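Local coordinates for prolyl-tRNA synthetase (Naegleria fowleri, PDB 6UYH), which probably attaches proline to its cognate tRNA at the cost of ATP, as a class II aminoacyl-tRNA synthetase, and binds halofuginone, an inhibitor of such enzymes, at residues Gln28-Leu36 with Met279-Met289. Numbering follows the deposited sequence. Where two conformers were deposited one is given.
Sequences QVITKSEFL and MIMVHGDDKGM
In one of its two conformers Met289 sets its terminal methyl squarely on the Phe35 ring. In this conformer Met289 CE stands 3.6 Å from the centroid of the Phe35 ring and only 9° off the normal, a CH-pi contact. Met289 SD follows over the same face of Phe35, 4.5 Å from its centroid, a Met-aromatic contact. The Met289 side chain bends at chi2 (71°) and chi3 (63°), which brings the methyl over the ring. There Met289 CE also lies 3.5 Å from Ser33 OG. That hydroxyl donates in the carbonyl plane to Val29 O. Val29 CG1 packs 3.9 Å from Gly288 C and meets Ile280 CG2 at 4.2 Å. Ile280 CD1 reaches Phe35 CD1 obliquely at 3.8 Å and also touches Ile30 CG2.

The contact joins the C-terminal ends of helices 22-32 and 274-283. The second follows strand 261-272 and starts at Arg274 of the AMPPNP pocket, consistent with motif 3 of class II synthetases. The first closes in a Schellman motif at Glu34, and Phe35 packs back on the contact. A type I turn from Asp285 to Gly288 brings Met289 back. Asn50, Cys51 and Val54 of helix 49-67 also touch Phe35.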
ATOM      1  N   GLN A  28       9.236  20.155  16.188  1.00 21.66           N
ATOM      2  CA  GLN A  28       8.058  20.446  16.998  1.00 21.87           C
ATOM      3  C   GLN A  28       6.786  20.392  16.162  1.00 26.96           C
ATOM      4  O   GLN A  28       5.765  19.869  16.619  1.00 25.78           O
ATOM      5  CB  GLN A  28       8.210  21.804  17.684  1.00 27.68           C
ATOM      6  CG  GLN A  28       9.272  21.800  18.780  1.00 29.05           C
ATOM      7  CD  GLN A  28       9.138  22.971  19.732  1.00 33.51           C
ATOM      8  OE1 GLN A  28       8.036  23.470  19.971  1.00 38.68           O
ATOM      9  NE2 GLN A  28      10.264  23.427  20.272  1.00 39.32           N
ATOM     10  N   VAL A  29       6.835  20.888  14.920  1.00 23.80           N
ATOM     11  CA  VAL A  29       5.625  20.915  14.100  1.00 24.47           C
ATOM     12  C   VAL A  29       5.206  19.501  13.693  1.00 23.13           C
ATOM     13  O   VAL A  29       4.016  19.163  13.735  1.00 24.22           O
ATOM     14  CB  VAL A  29       5.819  21.831  12.874  1.00 25.76           C
ATOM     15  CG1 VAL A  29       4.673  21.652  11.880  1.00 23.88           C
ATOM     16  CG2 VAL A  29       5.908  23.295  13.313  1.00 24.50           C
ATOM     17  N   ILE A  30       6.155  18.650  13.283  1.00 21.28           N
ATOM     18  CA  ILE A  30       5.737  17.335  12.797  1.00 17.91           C
ATOM     19  C   ILE A  30       5.258  16.440  13.944  1.00 19.44           C
ATOM     20  O   ILE A  30       4.403  15.572  13.734  1.00 22.82           O
ATOM     21  CB  ILE A  30       6.846  16.645  11.982  1.00 20.08           C
ATOM     22  CG1 ILE A  30       8.041  16.283  12.870  1.00 20.12           C
ATOM     23  CG2 ILE A  30       7.225  17.501  10.742  1.00 19.13           C
ATOM     24  CD1 ILE A  30       9.271  15.771  12.093  1.00 19.67           C
ATOM     25  N   THR A  31       5.778  16.635  15.163  1.00 21.30           N
ATOM     26  CA  THR A  31       5.355  15.792  16.284  1.00 22.78           C
ATOM     27  C   THR A  31       4.083  16.320  16.935  1.00 27.00           C
ATOM     28  O   THR A  31       3.153  15.549  17.207  1.00 27.55           O
ATOM     29  CB  THR A  31       6.464  15.668  17.343  1.00 22.84           C
ATOM     30  OG1 THR A  31       6.857  16.966  17.814  1.00 24.41           O
ATOM     31  CG2 THR A  31       7.675  14.919  16.778  1.00 21.57           C
ATOM     32  N   LYS A  32       4.031  17.622  17.223  1.00 24.81           N
ATOM     33  CA  LYS A  32       2.896  18.162  17.967  1.00 22.98           C
ATOM     34  C   LYS A  32       1.629  18.219  17.123  1.00 23.49           C
ATOM     35  O   LYS A  32       0.525  18.241  17.677  1.00 27.53           O
ATOM     36  CB  LYS A  32       3.245  19.546  18.522  1.00 25.39           C
ATOM     37  CG  LYS A  32       4.365  19.486  19.542  1.00 27.14           C
ATOM     38  CD  LYS A  32       4.739  20.862  20.085  1.00 28.28           C
ATOM     39  CE  LYS A  32       5.796  20.729  21.176  1.00 34.15           C
ATOM     40  NZ  LYS A  32       6.171  22.040  21.783  1.00 31.80           N
ATOM     41  N   SER A  33       1.765  18.235  15.800  1.00 23.82           N
ATOM     42  CA  SER A  33       0.614  18.107  14.924  1.00 23.30           C
ATOM     43  C   SER A  33       0.090  16.685  14.833  1.00 22.45           C
ATOM     44  O   SER A  33      -0.900  16.465  14.129  1.00 24.63           O
ATOM     45  CB  SER A  33       0.967  18.566  13.520  1.00 20.77           C
ATOM     46  OG  SER A  33       1.925  17.690  12.933  1.00 22.35           O
ATOM     47  N   GLU A  34       0.742  15.728  15.508  1.00 19.88           N
ATOM     48  CA  GLU A  34       0.427  14.295  15.404  1.00 19.35           C
ATOM     49  C   GLU A  34       0.664  13.753  13.993  1.00 21.93           C
ATOM     50  O   GLU A  34       0.015  12.800  13.557  1.00 23.42           O
ATOM     51  CB  GLU A  34      -1.006  13.996  15.883  1.00 24.51           C
ATOM     52  CG  GLU A  34      -1.240  14.429  17.332  1.00 28.35           C
ATOM     53  CD  GLU A  34      -2.598  14.036  17.885  1.00 35.85           C
ATOM     54  OE1 GLU A  34      -3.353  13.306  17.207  1.00 35.55           O
ATOM     55  OE2 GLU A  34      -2.904  14.458  19.017  1.00 39.13           O
ATOM     56  N   PHE A  35       1.621  14.328  13.263  1.00 20.82           N
ATOM     57  CA  PHE A  35       1.974  13.761  11.965  1.00 18.64           C
ATOM     58  C   PHE A  35       2.942  12.594  12.112  1.00 21.92           C
ATOM     59  O   PHE A  35       2.774  11.549  11.466  1.00 21.65           O
ATOM     60  CB  PHE A  35       2.584  14.840  11.058  1.00 21.42           C
ATOM     61  CG  PHE A  35       1.677  15.276   9.935  1.00 20.70           C
ATOM     62  CD1 PHE A  35       2.141  15.293   8.615  1.00 23.13           C
ATOM     63  CD2 PHE A  35       0.362  15.657  10.196  1.00 19.61           C
ATOM     64  CE1 PHE A  35       1.304  15.678   7.580  1.00 23.68           C
ATOM     65  CE2 PHE A  35      -0.484  16.044   9.170  1.00 22.97           C
ATOM     66  CZ  PHE A  35      -0.005  16.060   7.853  1.00 21.39           C
ATOM     67  N   LEU A  36       3.941  12.740  12.970  1.00 22.17           N
ATOM     68  CA  LEU A  36       5.090  11.850  12.955  1.00 22.19           C
ATOM     69  C   LEU A  36       5.557  11.597  14.379  1.00 25.86           C
ATOM     70  O   LEU A  36       5.404  12.447  15.260  1.00 25.57           O
ATOM     71  CB  LEU A  36       6.223  12.457  12.109  1.00 19.01           C
ATOM     72  CG  LEU A  36       7.541  11.696  11.943  1.00 23.85           C
ATOM     73  CD1 LEU A  36       8.155  12.007  10.572  1.00 23.72           C
ATOM     74  CD2 LEU A  36       8.521  12.075  13.048  1.00 29.21           C
ATOM     75  N   MET A 279       6.072  19.729   1.621  1.00 19.33           N
ATOM     76  CA  MET A 279       4.800  20.366   1.943  1.00 17.64           C
ATOM     77  C   MET A 279       4.870  21.090   3.282  1.00 21.58           C
ATOM     78  O   MET A 279       4.462  22.252   3.404  1.00 20.95           O
ATOM     79  CB  MET A 279       3.692  19.301   1.967  1.00 19.14           C
ATOM     80  CG  MET A 279       2.291  19.858   2.242  1.00 21.36           C
ATOM     81  SD  MET A 279       1.138  18.502   2.615  1.00 26.14           S
ATOM     82  CE  MET A 279       1.668  17.995   4.254  1.00 22.08           C
ATOM     83  N   ILE A 280       5.414  20.415   4.296  1.00 16.15           N
ATOM     84  CA  ILE A 280       5.473  20.987   5.636  1.00 17.60           C
ATOM     85  C   ILE A 280       6.483  22.133   5.702  1.00 19.04           C
ATOM     86  O   ILE A 280       6.200  23.195   6.268  1.00 21.01           O
ATOM     87  CB  ILE A 280       5.800  19.887   6.657  1.00 19.76           C
ATOM     88  CG1 ILE A 280       4.673  18.845   6.668  1.00 19.14           C
ATOM     89  CG2 ILE A 280       6.056  20.502   8.033  1.00 21.76           C
ATOM     90  CD1 ILE A 280       4.999  17.612   7.504  1.00 20.59           C
ATOM     91  N   MET A 281       7.685  21.937   5.142  1.00 18.06           N
ATOM     92  CA  MET A 281       8.688  22.994   5.194  1.00 18.77           C
ATOM     93  C   MET A 281       8.244  24.237   4.436  1.00 21.71           C
ATOM     94  O   MET A 281       8.605  25.358   4.826  1.00 22.27           O
ATOM     95  CB  MET A 281      10.031  22.505   4.637  1.00 17.38           C
ATOM     96  CG  MET A 281      10.740  21.518   5.552  1.00 18.89           C
ATOM     97  SD  MET A 281      12.299  20.956   4.803  1.00 22.74           S
ATOM     98  CE  MET A 281      12.902  19.898   6.121  1.00 25.24           C
ATOM     99  N   VAL A 282       7.489  24.066   3.345  1.00 19.25           N
ATOM    100  CA  VAL A 282       7.038  25.222   2.574  1.00 22.84           C
ATOM    101  C   VAL A 282       5.920  25.958   3.314  1.00 25.20           C
ATOM    102  O   VAL A 282       5.975  27.182   3.487  1.00 22.16           O
ATOM    103  CB  VAL A 282       6.602  24.795   1.157  1.00 18.70           C
ATOM    104  CG1 VAL A 282       5.930  25.960   0.434  1.00 19.20           C
ATOM    105  CG2 VAL A 282       7.806  24.299   0.345  1.00 19.04           C
ATOM    106  N   HIS A 283       4.907  25.226   3.792  1.00 20.23           N
ATOM    107  CA  HIS A 283       3.668  25.858   4.254  1.00 22.97           C
ATOM    108  C   HIS A 283       3.534  26.010   5.766  1.00 19.86           C
ATOM    109  O   HIS A 283       2.726  26.833   6.209  1.00 20.91           O
ATOM    110  CB  HIS A 283       2.442  25.069   3.776  1.00 21.76           C
ATOM    111  CG  HIS A 283       2.300  25.004   2.293  1.00 19.73           C
ATOM    112  ND1 HIS A 283       2.277  26.124   1.493  1.00 24.74           N
ATOM    113  CD2 HIS A 283       2.122  23.946   1.469  1.00 20.16           C
ATOM    114  CE1 HIS A 283       2.122  25.755   0.234  1.00 22.40           C
ATOM    115  NE2 HIS A 283       2.026  24.438   0.192  1.00 21.29           N
ATOM    116  N   GLY A 284       4.257  25.232   6.568  1.00 20.97           N
ATOM    117  CA  GLY A 284       4.116  25.350   8.013  1.00 20.39           C
ATOM    118  C   GLY A 284       4.493  26.734   8.515  1.00 25.49           C
ATOM    119  O   GLY A 284       5.279  27.455   7.895  1.00 22.90           O
ATOM    120  N   ASP A 285       3.913  27.120   9.652  1.00 24.10           N
ATOM    121  CA  ASP A 285       4.169  28.435  10.222  1.00 29.15           C
ATOM    122  C   ASP A 285       4.362  28.288  11.737  1.00 24.34           C
ATOM    123  O   ASP A 285       4.495  27.181  12.262  1.00 26.91           O
ATOM    124  CB  ASP A 285       3.053  29.425   9.826  1.00 28.96           C
ATOM    125  CG  ASP A 285       1.699  29.099  10.464  1.00 28.83           C
ATOM    126  OD1 ASP A 285       1.631  28.252  11.376  1.00 26.10           O
ATOM    127  OD2 ASP A 285       0.690  29.715  10.053  1.00 29.16           O
ATOM    128  N   ASP A 286       4.378  29.419  12.443  1.00 25.69           N
ATOM    129  CA  ASP A 286       4.705  29.396  13.863  1.00 30.18           C
ATOM    130  C   ASP A 286       3.548  28.933  14.733  1.00 30.10           C
ATOM    131  O   ASP A 286       3.735  28.754  15.943  1.00 32.75           O
ATOM    132  CB  ASP A 286       5.190  30.776  14.317  1.00 30.42           C
ATOM    133  CG  ASP A 286       6.564  31.119  13.750  1.00 39.07           C
ATOM    134  OD1 ASP A 286       7.301  30.189  13.368  1.00 37.44           O
ATOM    135  OD2 ASP A 286       6.904  32.311  13.689  1.00 40.09           O
ATOM    136  N   LYS A 287       2.370  28.725  14.152  1.00 30.40           N
ATOM    137  CA  LYS A 287       1.265  28.103  14.867  1.00 29.55           C
ATOM    138  C   LYS A 287       1.172  26.609  14.601  1.00 29.79           C
ATOM    139  O   LYS A 287       0.374  25.930  15.252  1.00 28.72           O
ATOM    140  CB  LYS A 287      -0.063  28.774  14.498  1.00 28.85           C
ATOM    141  CG  LYS A 287      -0.171  30.238  14.913  1.00 38.50           C
ATOM    142  CD  LYS A 287      -1.460  30.851  14.383  1.00 46.60           C
ATOM    143  CE  LYS A 287      -1.568  32.331  14.725  1.00 56.00           C
ATOM    144  NZ  LYS A 287      -1.650  32.555  16.191  1.00 66.01           N
ATOM    145  N   GLY A 288       1.970  26.082  13.673  1.00 27.33           N
ATOM    146  CA  GLY A 288       1.995  24.657  13.417  1.00 24.34           C
ATOM    147  C   GLY A 288       1.768  24.288  11.969  1.00 24.66           C
ATOM    148  O   GLY A 288       2.207  24.993  11.057  1.00 24.62           O
ATOM    149  N   MET A 289       1.077  23.173  11.750  1.00 22.80           N
ATOM    150  CA  MET A 289       0.824  22.666  10.413  0.53 22.66           C
ATOM    151  C   MET A 289      -0.129  23.585   9.649  1.00 21.78           C
ATOM    152  O   MET A 289      -1.020  24.200  10.230  1.00 24.01           O
ATOM    153  CB  MET A 289       0.234  21.257  10.514  0.53 21.96           C
ATOM    154  CG  MET A 289       0.064  20.536   9.201  0.53 20.36           C
ATOM    155  SD  MET A 289       1.628  20.031   8.473  0.53 22.55           S
ATOM    156  CE  MET A 289       2.233  18.886   9.711  0.53 19.70           C
TER